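Local coordinates for urea carboxylase (Thermus thermophilus, PDB 3OEP), which is of unknown function, a KipI-KipA homologue with cyclophilin-like domains to which hydrolase activity and ATP binding are only tentatively assigned, at residues A[24-28]-A[64-68]; A[134-138]-A[166-170]; A[248-253]-A[457-461]; A[336-341]-A[367-373]. Numbering follows the deposited sequence.

Contact 1. Residues A[24-28]-A[64-68]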
loop_
_atom_site.group_PDB
_atom_site.type_symbol
_atom_site.label_atom_id
_atom_site.label_comp_id
_atom_site.label_asym_id
_atom_site.label_seq_id
_atom_site.Cartn_x
_atom_site.Cartn_y
_atom_site.Cartn_z
ATOM N N LEU A 24 -0.510 18.665 -13.972
ATOM C CA LEU A 24 0.419 17.713 -14.566
ATOM C C LEU A 24 -0.014 16.277 -14.294
ATOM O O LEU A 24 -0.047 15.455 -15.215
ATOM C CB LEU A 24 1.844 17.964 -14.062
ATOM C CG LEU A 24 2.449 19.293 -14.530
ATOM C CD1 LEU A 24 3.798 19.550 -13.873
ATOM C CD2 LEU A 24 2.574 19.323 -16.047
ATOM N N ALA A 25 -0.347 15.970 -13.044
ATOM C CA ALA A 25 -0.788 14.623 -12.693
ATOM C C ALA A 25 -2.038 14.235 -13.476
ATOM O O ALA A 25 -2.116 13.132 -14.017
ATOM C CB ALA A 25 -1.048 14.504 -11.199
ATOM N N GLU A 26 -3.011 15.144 -13.533
ATOM C CA GLU A 26 -4.275 14.876 -14.230
ATOM C C GLU A 26 -4.059 14.585 -15.711
ATOM O O GLU A 26 -4.654 13.655 -16.251
ATOM C CB GLU A 26 -5.256 16.042 -14.053
ATOM C CG GLU A 26 -5.883 16.080 -12.671
ATOM C CD GLU A 26 -6.678 17.349 -12.383
ATOM O OE1 GLU A 26 -6.701 18.271 -13.230
ATOM O OE2 GLU A 26 -7.277 17.428 -11.289
ATOM N N ALA A 27 -3.208 15.380 -16.355
ATOM C CA ALA A 27 -2.909 15.195 -17.776
ATOM C C ALA A 27 -2.258 13.831 -18.041
ATOM O O ALA A 27 -2.586 13.162 -19.022
ATOM C CB ALA A 27 -2.024 16.325 -18.290
ATOM N N LEU A 28 -1.347 13.421 -17.160
ATOM C CA LEU A 28 -0.702 12.108 -17.275
ATOM C C LEU A 28 -1.690 10.974 -17.053
ATOM O O LEU A 28 -1.680 9.995 -17.798
ATOM C CB LEU A 28 0.457 11.968 -16.287
ATOM C CG LEU A 28 1.737 12.740 -16.607
ATOM C CD1 LEU A 28 2.664 12.744 -15.398
ATOM C CD2 LEU A 28 2.441 12.156 -17.829
ATOM N N LEU A 64 6.250 15.829 -20.172
ATOM C CA LEU A 64 5.649 16.785 -19.238
ATOM C C LEU A 64 5.537 18.197 -19.826
ATOM O O LEU A 64 4.575 18.912 -19.540
ATOM C CB LEU A 64 6.428 16.825 -17.916
ATOM C CG LEU A 64 6.305 15.585 -17.027
ATOM C CD1 LEU A 64 7.342 15.606 -15.906
ATOM C CD2 LEU A 64 4.901 15.478 -16.453
ATOM N N LYS A 65 6.511 18.583 -20.651
ATOM C CA LYS A 65 6.519 19.909 -21.279
ATOM C C LYS A 65 5.422 20.075 -22.336
ATOM O O LYS A 65 4.989 21.197 -22.610
ATOM C CB LYS A 65 7.887 20.194 -21.905
ATOM C CG LYS A 65 9.022 20.266 -20.900
ATOM N N GLY A 66 4.979 18.963 -22.923
ATOM C CA GLY A 66 3.944 18.985 -23.958
ATOM C C GLY A 66 2.515 18.869 -23.449
ATOM O O GLY A 66 1.572 18.988 -24.231
ATOM N N LEU A 67 2.345 18.637 -22.148
ATOM C CA LEU A 67 1.010 18.485 -21.559
ATOM C C LEU A 67 0.326 19.839 -21.353
ATOM O O LEU A 67 0.999 20.871 -21.301
ATOM C CB LEU A 67 1.093 17.740 -20.221
ATOM C CG LEU A 67 1.557 16.282 -20.283
ATOM C CD1 LEU A 67 1.721 15.716 -18.878
ATOM C CD2 LEU A 67 0.594 15.428 -21.097
ATOM N N PRO A 68 -1.019 19.842 -21.232
ATOM C CA PRO A 68 -1.737 21.105 -21.026
ATOM C C PRO A 68 -1.419 21.765 -19.682
ATOM O O PRO A 68 -1.174 22.972 -19.638
ATOM C CB PRO A 68 -3.215 20.689 -21.075
ATOM C CG PRO A 68 -3.233 19.359 -21.730
ATOM C CD PRO A 68 -1.951 18.705 -21.348
#
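Segments 24-28 and 64-68, a helix and the end of another with the loop that follows, meet without a hydrogen bond between them and must rely on side-chain shape. All four leucines in the contact, Leu-24, Leu-28, Leu-64 and Leu-67, adopt the same extended conformation, chi1 in m and chi2 in t. The CA-to-CB bonds of Leu-24, Leu-28 and Leu-64 run sideways, so it is this rotamer that carries their methyl groups across the gap. Leu-28 CD1 meets Leu-64 CD2 at 3.7 Å, while Leu-24 CD2 lies 4.0 Å from the backbone atom Leu-64 O. Leu-67, beyond the weakly bonded end of its helix, behaves differently: its CA-to-CB bond points toward the other segment. Its CD1 rests against one face of helix 15-30, 3.8 Å from Ala-27 CB, 3.7 Å from Leu-28 CG and 4.1 Å from Leu-24 O. The short Ala-27 permits this close approach, its CA lying 6.4 Å from that of Leu-67, and its CB also touches Pro-68 CD at 3.9 Å. Leu-24 and Leu-28, one turn apart, extend the apolar patch to Leu-46 and Leu-48 of strand 45-50, and Leu-64 also meets Leu-48. Two helices thus share a strand within a beta-alpha-beta-beta-alpha-beta order, consistent with an alpha+beta, ferredoxin-like arrangement.

Contact 2. Residues A[134-138]-A[166-170]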
loop_
_atom_site.group_PDB
_atom_site.type_symbol
_atom_site.label_atom_id
_atom_site.label_comp_id
_atom_site.label_asym_id
_atom_site.label_seq_id
_atom_site.Cartn_x
_atom_site.Cartn_y
_atom_site.Cartn_z
ATOM N N ARG A 134 -6.466 26.548 14.644
ATOM C CA ARG A 134 -5.246 25.765 14.426
ATOM C C ARG A 134 -4.620 25.304 15.736
ATOM O O ARG A 134 -4.253 26.119 16.582
ATOM C CB ARG A 134 -4.235 26.570 13.610
ATOM C CG ARG A 134 -4.752 26.889 12.232
ATOM C CD ARG A 134 -3.749 27.636 11.385
ATOM N NE ARG A 134 -4.387 28.141 10.176
ATOM C CZ ARG A 134 -3.822 28.962 9.300
ATOM N NH1 ARG A 134 -2.570 29.386 9.477
ATOM N NH2 ARG A 134 -4.516 29.363 8.239
ATOM N N LEU A 135 -4.495 23.992 15.902
ATOM C CA LEU A 135 -3.783 23.463 17.056
ATOM C C LEU A 135 -3.087 22.154 16.712
ATOM O O LEU A 135 -3.522 21.436 15.806
ATOM C CB LEU A 135 -4.711 23.309 18.263
ATOM C CG LEU A 135 -5.479 22.013 18.457
ATOM C CD1 LEU A 135 -6.205 22.002 19.811
ATOM C CD2 LEU A 135 -6.456 21.833 17.303
ATOM N N PRO A 136 -1.997 21.844 17.431
ATOM C CA PRO A 136 -1.203 20.678 17.085
ATOM C C PRO A 136 -1.940 19.361 17.287
ATOM O O PRO A 136 -2.885 19.274 18.078
ATOM C CB PRO A 136 -0.002 20.763 18.043
ATOM C CG PRO A 136 0.040 22.143 18.511
ATOM C CD PRO A 136 -1.368 22.636 18.504
ATOM N N ARG A 137 -1.485 18.343 16.570
ATOM C CA ARG A 137 -1.972 16.993 16.769
ATOM C C ARG A 137 -1.605 16.492 18.166
ATOM O O ARG A 137 -0.794 17.102 18.873
ATOM C CB ARG A 137 -1.428 16.061 15.678
ATOM C CG ARG A 137 0.072 15.818 15.684
ATOM C CD ARG A 137 0.466 14.970 14.472
ATOM N NE ARG A 137 1.710 14.229 14.687
ATOM C CZ ARG A 137 2.937 14.685 14.425
ATOM N NH1 ARG A 137 3.132 15.906 13.931
ATOM N NH2 ARG A 137 3.988 13.908 14.669
ATOM N N LYS A 138 -2.217 15.384 18.562
ATOM C CA LYS A 138 -2.016 14.829 19.895
ATOM C C LYS A 138 -0.593 14.288 20.029
ATOM O O LYS A 138 -0.029 13.785 19.053
ATOM C CB LYS A 138 -3.038 13.725 20.173
ATOM C CG LYS A 138 -4.481 14.217 20.176
ATOM C CD LYS A 138 -5.478 13.074 20.307
ATOM C CE LYS A 138 -5.847 12.811 21.760
ATOM N NZ LYS A 138 -6.799 13.834 22.282
ATOM N N GLY A 166 -4.609 7.300 14.633
ATOM C CA GLY A 166 -4.551 8.714 14.277
ATOM C C GLY A 166 -4.438 9.631 15.474
ATOM O O GLY A 166 -5.017 9.367 16.527
ATOM N N GLY A 167 -3.689 10.716 15.300
ATOM C CA GLY A 167 -3.454 11.678 16.367
ATOM C C GLY A 167 -4.070 13.044 16.123
ATOM O O GLY A 167 -3.800 13.978 16.873
ATOM N N TRP A 168 -4.897 13.172 15.090
ATOM C CA TRP A 168 -5.577 14.445 14.826
ATOM C C TRP A 168 -6.706 14.655 15.835
ATOM O O TRP A 168 -7.165 13.710 16.484
ATOM C CB TRP A 168 -6.070 14.514 13.374
ATOM C CG TRP A 168 -4.960 14.757 12.383
ATOM C CD1 TRP A 168 -3.624 14.524 12.569
ATOM C CD2 TRP A 168 -5.091 15.268 11.049
ATOM N NE1 TRP A 168 -2.919 14.864 11.444
ATOM C CE2 TRP A 168 -3.793 15.320 10.493
ATOM C CE3 TRP A 168 -6.180 15.683 10.271
ATOM C CZ2 TRP A 168 -3.554 15.771 9.195
ATOM C CZ3 TRP A 168 -5.940 16.132 8.978
ATOM C CH2 TRP A 168 -4.635 16.174 8.455
ATOM N N ASN A 169 -7.111 15.913 15.993
ATOM C CA ASN A 169 -8.098 16.293 16.996
ATOM C C ASN A 169 -9.502 16.088 16.436
ATOM O O ASN A 169 -9.882 16.732 15.457
ATOM C CB ASN A 169 -7.893 17.751 17.403
ATOM C CG ASN A 169 -6.517 18.006 17.990
ATOM O OD1 ASN A 169 -6.239 17.624 19.128
ATOM N ND2 ASN A 169 -5.643 18.661 17.215
ATOM N N LEU A 170 -10.261 15.189 17.057
ATOM C CA LEU A 170 -11.550 14.744 16.518
ATOM C C LEU A 170 -12.682 15.694 16.903
ATOM O O LEU A 170 -13.018 15.830 18.085
ATOM C CB LEU A 170 -11.876 13.329 17.002
ATOM C CG LEU A 170 -10.787 12.270 16.832
ATOM C CD1 LEU A 170 -11.336 10.898 17.258
ATOM C CD2 LEU A 170 -10.253 12.223 15.407
HETATM O O HOH W 1 -3.802 17.961 20.286
HETATM O O HOH W 2 -7.279 16.592 21.430
#
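This is a polar loop-to-strand contact at the side of the first cyclophilin-like barrel, where the irregular chain between strands 124-127 and 144-145 is tied to the start of strand 169-174. Two nearly straight hydrogen bonds hold it. Lys-138 N donates to Gly-167 O at 2.7 Å, pairing backbone with backbone; the other bond, from Asn-169 ND2 to Pro-136 O at 3.0 Å, pairs a side-chain amide with a backbone carbonyl. The same amide nitrogen also reaches Val-152 O on the neighbouring strand 149-153, so Asn-169 stitches the loop to the barrel wall. Its other end is equally engaged: Asn-169 OD1 accepts a bond from each of two waters. Water 1 lies 2.7 Å from both Asn-169 OD1 and Pro-136 O, and water 2 connects Asn-169 OD1, at 2.7 Å, with Lys-138 NZ, at 2.9 Å. Other contacts are plain van der Waals ones: Arg-137 CB lies 4.1 Å from Trp-168 CD1, and Leu-135 CD2 is 3.3 Å from the amide nitrogen Asn-169 ND2. The charged ends find partners farther off, Lys-138 in a salt bridge with Asp-88, Arg-137 in one with Glu-434. A buried asparagine that uses both ends of its amide can therefore fix a loop lacking regular structure, while the charges around it carry the tie to other parts of the chain.

Contact 3. Residues A[248-253]-A[457-461]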
loop_
_atom_site.group_PDB
_atom_site.type_symbol
_atom_site.label_atom_id
_atom_site.label_comp_id
_atom_site.label_asym_id
_atom_site.label_seq_id
_atom_site.Cartn_x
_atom_site.Cartn_y
_atom_site.Cartn_z
ATOM N N ALA A 248 -2.447 1.330 -2.676
ATOM C CA ALA A 248 -1.081 0.803 -2.663
ATOM C C ALA A 248 -0.776 0.016 -3.935
ATOM O O ALA A 248 -1.684 -0.455 -4.621
ATOM C CB ALA A 248 -0.876 -0.088 -1.435
ATOM N N ARG A 249 0.513 -0.129 -4.233
ATOM C CA ARG A 249 0.965 -0.946 -5.351
ATOM C C ARG A 249 0.510 -2.393 -5.170
ATOM O O ARG A 249 0.034 -3.028 -6.111
ATOM C CB ARG A 249 2.493 -0.902 -5.435
ATOM C CG ARG A 249 3.113 -1.799 -6.493
ATOM C CD ARG A 249 2.571 -1.536 -7.882
ATOM N NE ARG A 249 2.364 -0.116 -8.115
ATOM C CZ ARG A 249 3.330 0.781 -8.278
ATOM N NH1 ARG A 249 4.614 0.425 -8.245
ATOM N NH2 ARG A 249 3.008 2.058 -8.464
ATOM N N SER A 250 0.673 -2.902 -3.951
ATOM C CA SER A 250 0.357 -4.292 -3.642
ATOM C C SER A 250 1.145 -5.217 -4.586
ATOM O O SER A 250 2.282 -4.912 -4.940
ATOM C CB SER A 250 -1.158 -4.523 -3.697
ATOM O OG SER A 250 -1.513 -5.825 -3.252
ATOM N N GLY A 251 0.557 -6.332 -5.006
ATOM C CA GLY A 251 1.290 -7.309 -5.798
ATOM C C GLY A 251 2.185 -8.167 -4.914
ATOM O O GLY A 251 2.076 -8.124 -3.689
ATOM N N PRO A 252 3.087 -8.945 -5.526
ATOM C CA PRO A 252 3.912 -9.855 -4.727
ATOM C C PRO A 252 5.033 -9.111 -4.017
ATOM O O PRO A 252 5.601 -8.174 -4.581
ATOM C CB PRO A 252 4.472 -10.826 -5.770
ATOM C CG PRO A 252 4.512 -10.030 -7.034
ATOM C CD PRO A 252 3.418 -9.011 -6.962
ATOM N N LEU A 253 5.340 -9.514 -2.789
ATOM C CA LEU A 253 6.403 -8.860 -2.021
ATOM C C LEU A 253 7.790 -9.326 -2.476
ATOM O O LEU A 253 8.771 -8.583 -2.360
ATOM C CB LEU A 253 6.213 -9.089 -0.522
ATOM C CG LEU A 253 6.662 -7.931 0.369
ATOM C CD1 LEU A 253 5.736 -6.725 0.161
ATOM C CD2 LEU A 253 6.695 -8.341 1.832
ATOM N N LEU A 457 7.531 -0.991 1.824
ATOM C CA LEU A 457 7.370 -2.010 0.780
ATOM C C LEU A 457 6.003 -1.868 0.085
ATOM O O LEU A 457 5.330 -0.842 0.235
ATOM C CB LEU A 457 7.588 -3.414 1.374
ATOM C CG LEU A 457 8.932 -3.689 2.063
ATOM C CD1 LEU A 457 8.956 -5.109 2.639
ATOM C CD2 LEU A 457 10.112 -3.480 1.119
ATOM N N ALA A 458 5.605 -2.883 -0.685
ATOM C CA ALA A 458 4.468 -2.785 -1.606
ATOM C C ALA A 458 3.133 -2.334 -1.013
ATOM O O ALA A 458 2.346 -1.711 -1.717
ATOM C CB ALA A 458 4.276 -4.108 -2.354
ATOM N N ASP A 459 2.868 -2.639 0.256
ATOM C CA ASP A 459 1.589 -2.257 0.872
ATOM C C ASP A 459 1.704 -0.982 1.707
ATOM O O ASP A 459 0.806 -0.663 2.481
ATOM C CB ASP A 459 1.009 -3.399 1.731
ATOM C CG ASP A 459 0.273 -4.459 0.902
ATOM O OD1 ASP A 459 -0.351 -5.361 1.508
ATOM O OD2 ASP A 459 0.309 -4.398 -0.342
ATOM N N LYS A 460 2.810 -0.258 1.543
ATOM C CA LYS A 460 2.987 1.040 2.184
ATOM C C LYS A 460 1.820 1.970 1.854
ATOM O O LYS A 460 1.231 1.886 0.773
ATOM C CB LYS A 460 4.285 1.692 1.712
ATOM C CG LYS A 460 4.248 2.127 0.247
ATOM C CD LYS A 460 5.616 2.543 -0.260
ATOM C CE LYS A 460 5.583 2.847 -1.748
ATOM N NZ LYS A 460 4.449 3.731 -2.170
ATOM N N GLY A 461 1.499 2.858 2.791
ATOM C CA GLY A 461 0.566 3.947 2.528
ATOM C C GLY A 461 1.136 4.841 1.439
ATOM O O GLY A 461 2.353 4.944 1.295
HETATM O O HOH W 3 2.891 0.776 -2.856
#
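The turn at 457-461, close to the centre of the molecule, meets loop 248-253 chiefly through one carbonyl. Leu-457 opens a type I beta turn, its O accepting from Lys-460 N at 2.9 Å, and its CB lies 4.0 Å from Leu-253 CD1. Ala-458 comes next and does most of the work: its CB packs 3.9 Å from Leu-253 CD1, and its O accepts a hydrogen bond from Ser-250 N at 3.0 Å. Ala-458 O also takes a bond from water 3 at 2.8 Å, and the water in turn accepts from Arg-249 N at 2.9 Å. At Asp-459 the chain passes over Ala-248, whose CB is 4.0 Å from Asp-459 CA; Asp-459 OD2 stays beside Ser-250, 3.3 Å from its CA. The carboxylate forms a salt bridge with Arg-420, which also donates to Gly-251 O, so one arginine serves both loops. Lys-460 O then touches Ala-248 CB at 3.6 Å, while Lys-460 NZ bonds to Thr-440 and only weakly to water 3. The chemistry implies joining through backbone atoms and water, together with a small apolar contact of Leu-253, while the Arg-249 side chain leads away to a salt bridge with Glu-49, far back in the sequence.

Contact 4. Residues A[336-341]-A[367-373]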
loop_
_atom_site.group_PDB
_atom_site.type_symbol
_atom_site.label_atom_id
_atom_site.label_comp_id
_atom_site.label_asym_id
_atom_site.label_seq_id
_atom_site.Cartn_x
_atom_site.Cartn_y
_atom_site.Cartn_z
ATOM N N VAL A 336 -0.773 -21.814 -10.575
ATOM C CA VAL A 336 -1.438 -22.918 -11.256
ATOM C C VAL A 336 -1.531 -22.610 -12.739
ATOM O O VAL A 336 -1.741 -21.462 -13.133
ATOM C CB VAL A 336 -2.844 -23.201 -10.676
ATOM C CG1 VAL A 336 -2.730 -23.613 -9.203
ATOM C CG2 VAL A 336 -3.750 -21.993 -10.835
ATOM N N ALA A 337 -1.361 -23.643 -13.560
ATOM C CA ALA A 337 -1.413 -23.489 -15.007
ATOM C C ALA A 337 -2.755 -22.877 -15.393
ATOM O O ALA A 337 -3.812 -23.423 -15.049
ATOM C CB ALA A 337 -1.225 -24.833 -15.687
ATOM N N GLY A 338 -2.702 -21.745 -16.094
ATOM C CA GLY A 338 -3.895 -20.998 -16.468
ATOM C C GLY A 338 -4.156 -19.774 -15.603
ATOM O O GLY A 338 -4.867 -18.861 -16.028
ATOM N N GLY A 339 -3.580 -19.747 -14.401
ATOM C CA GLY A 339 -3.781 -18.637 -13.460
ATOM C C GLY A 339 -5.115 -18.728 -12.746
ATOM O O GLY A 339 -5.987 -19.513 -13.130
ATOM N N LEU A 340 -5.280 -17.932 -11.692
ATOM C CA LEU A 340 -6.514 -17.937 -10.913
ATOM C C LEU A 340 -7.514 -16.917 -11.449
ATOM O O LEU A 340 -7.130 -15.823 -11.890
ATOM C CB LEU A 340 -6.227 -17.638 -9.440
ATOM C CG LEU A 340 -5.351 -18.654 -8.726
ATOM C CD1 LEU A 340 -4.975 -18.137 -7.337
ATOM C CD2 LEU A 340 -6.044 -20.019 -8.656
ATOM N N GLU A 341 -8.794 -17.289 -11.408
ATOM C CA GLU A 341 -9.882 -16.395 -11.764
ATOM C C GLU A 341 -10.124 -15.409 -10.628
ATOM O O GLU A 341 -10.407 -15.815 -9.502
ATOM C CB GLU A 341 -11.174 -17.172 -12.044
ATOM C CG GLU A 341 -12.266 -16.280 -12.616
ATOM C CD GLU A 341 -13.637 -16.930 -12.717
ATOM O OE1 GLU A 341 -13.753 -18.167 -12.586
ATOM O OE2 GLU A 341 -14.612 -16.175 -12.928
ATOM N N LEU A 367 -11.146 -21.649 -5.181
ATOM C CA LEU A 367 -10.492 -20.865 -6.233
ATOM C C LEU A 367 -10.584 -21.613 -7.545
ATOM O O LEU A 367 -10.492 -22.845 -7.564
ATOM C CB LEU A 367 -9.025 -20.629 -5.902
ATOM C CG LEU A 367 -8.724 -20.005 -4.539
ATOM C CD1 LEU A 367 -7.246 -19.623 -4.460
ATOM C CD2 LEU A 367 -9.609 -18.805 -4.270
ATOM N N GLY A 368 -10.743 -20.866 -8.635
ATOM C CA GLY A 368 -10.876 -21.448 -9.969
ATOM C C GLY A 368 -9.803 -20.999 -10.942
ATOM O O GLY A 368 -9.095 -20.021 -10.689
ATOM N N LEU A 369 -9.682 -21.720 -12.058
ATOM C CA LEU A 369 -8.745 -21.366 -13.123
ATOM C C LEU A 369 -9.319 -20.245 -14.000
ATOM O O LEU A 369 -10.519 -20.225 -14.304
ATOM C CB LEU A 369 -8.428 -22.592 -14.001
ATOM C CG LEU A 369 -7.825 -23.815 -13.304
ATOM C CD1 LEU A 369 -7.607 -24.945 -14.297
ATOM C CD2 LEU A 369 -6.517 -23.459 -12.597
ATOM N N GLU A 370 -8.469 -19.302 -14.391
ATOM C CA GLU A 370 -8.885 -18.243 -15.318
ATOM C C GLU A 370 -9.219 -18.848 -16.687
ATOM O O GLU A 370 -10.191 -18.450 -17.321
ATOM C CB GLU A 370 -7.800 -17.166 -15.440
ATOM C CG GLU A 370 -7.991 -16.151 -16.579
ATOM C CD GLU A 370 -9.322 -15.417 -16.527
ATOM O OE1 GLU A 370 -9.800 -14.975 -17.596
ATOM O OE2 GLU A 370 -9.894 -15.277 -15.427
ATOM N N ALA A 371 -8.420 -19.827 -17.107
ATOM C CA ALA A 371 -8.616 -20.515 -18.381
ATOM C C ALA A 371 -7.936 -21.877 -18.353
ATOM O O ALA A 371 -7.079 -22.133 -17.502
ATOM C CB ALA A 371 -8.061 -19.681 -19.518
ATOM N N LEU A 372 -8.321 -22.746 -19.285
ATOM C CA LEU A 372 -7.661 -24.037 -19.449
ATOM C C LEU A 372 -6.451 -23.854 -20.359
ATOM O O LEU A 372 -6.592 -23.646 -21.566
ATOM C CB LEU A 372 -8.613 -25.083 -20.043
ATOM C CG LEU A 372 -9.709 -25.607 -19.115
ATOM C CD1 LEU A 372 -10.680 -26.504 -19.887
ATOM C CD2 LEU A 372 -9.106 -26.352 -17.936
ATOM N N ARG A 373 -5.263 -23.913 -19.765
ATOM C CA ARG A 373 -4.008 -23.719 -20.486
ATOM C C ARG A 373 -3.041 -24.798 -20.003
ATOM O O ARG A 373 -2.120 -24.518 -19.228
ATOM C CB ARG A 373 -3.436 -22.327 -20.218
ATOM C CG ARG A 373 -4.326 -21.181 -20.661
ATOM C CD ARG A 373 -4.238 -20.940 -22.155
ATOM N NE ARG A 373 -5.102 -19.838 -22.579
ATOM C CZ ARG A 373 -6.393 -19.948 -22.900
ATOM N NH1 ARG A 373 -7.019 -21.121 -22.852
ATOM N NH2 ARG A 373 -7.070 -18.866 -23.269
HETATM O O HOH W 4 -5.363 -24.432 -16.987
HETATM O O HOH W 5 -7.785 -13.875 -13.503
HETATM O O HOH W 6 -12.620 -20.417 -12.566
HETATM O O HOH W 7 -11.202 -18.133 -8.271
#
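Two backbone hydrogen bonds of equal length set the register: Glu-370 N donates to Gly-339 O at 2.8 Å, and Glu-341 N to Gly-368 O at 2.8 Å. They flank Leu-340 and Leu-369 in the pattern of an antiparallel, non-hydrogen-bonded pair, a lone bridge. As such pairs allow, the alpha carbons add CA-H...O contacts, Leu-369 CA to Gly-339 O and Leu-340 CA to Gly-368 O, both 3.3 Å. Water extends the pairing. Water 4 gathers Ala-337 O (2.7 Å), Ala-371 O (2.9 Å) and Arg-373 N (2.8 Å); water 6 joins Glu-341 OE1 at 2.5 Å to Leu-369 O at 2.7 Å; water 7 joins Glu-341 O at 2.7 Å to Gly-368 N at 2.8 Å. Glu-341 OE1 also accepts from Arg-219 N. The first segment enters through a type II turn, Val-336 to Gly-339, closed by Gly-339 N to Val-336 O at 2.8 Å. A CB on Gly-338 would collide with Ala-371 O, which instead sits 3.5 Å from Gly-338 CA. Farther out, Val-336 CG2 packs on Leu-369 CD2 at 3.6 Å, and Leu-340 CD1 on Leu-367 CD1 at 4.0 Å. Asn-267, beyond helix 255-264, bonds to the turn at Val-336 O and Gly-338 N. The contact links the chain leaving strand 331-336, of a five-stranded sheet, to strand 366-368, which edges a six-stranded sheet beside strand 221-225.

Taken together, the four contacts illustrate how chemistry follows the elements being joined. Contact 1, a helix against a helix end and its loop, has apolar side-chain packing and no hydrogen bond, whereas contacts 2, 3 and 4 join loops or strand ends through backbone hydrogen bonds, joined in contact 2 by an asparagine side chain, and water. All are partly buried, but contact 3 lies nearest the centre of the chain; the others are peripheral, contacts 2 and 4 on opposite sides, their centres about 48 Å apart. Contacts 1 and 2 belong to the region related to carboxyltransferase subdomains C and D, contacts 3 and 4 to that related to A and B; Arg-137 with Glu-434 and Arg-249 with Glu-49 cross between them.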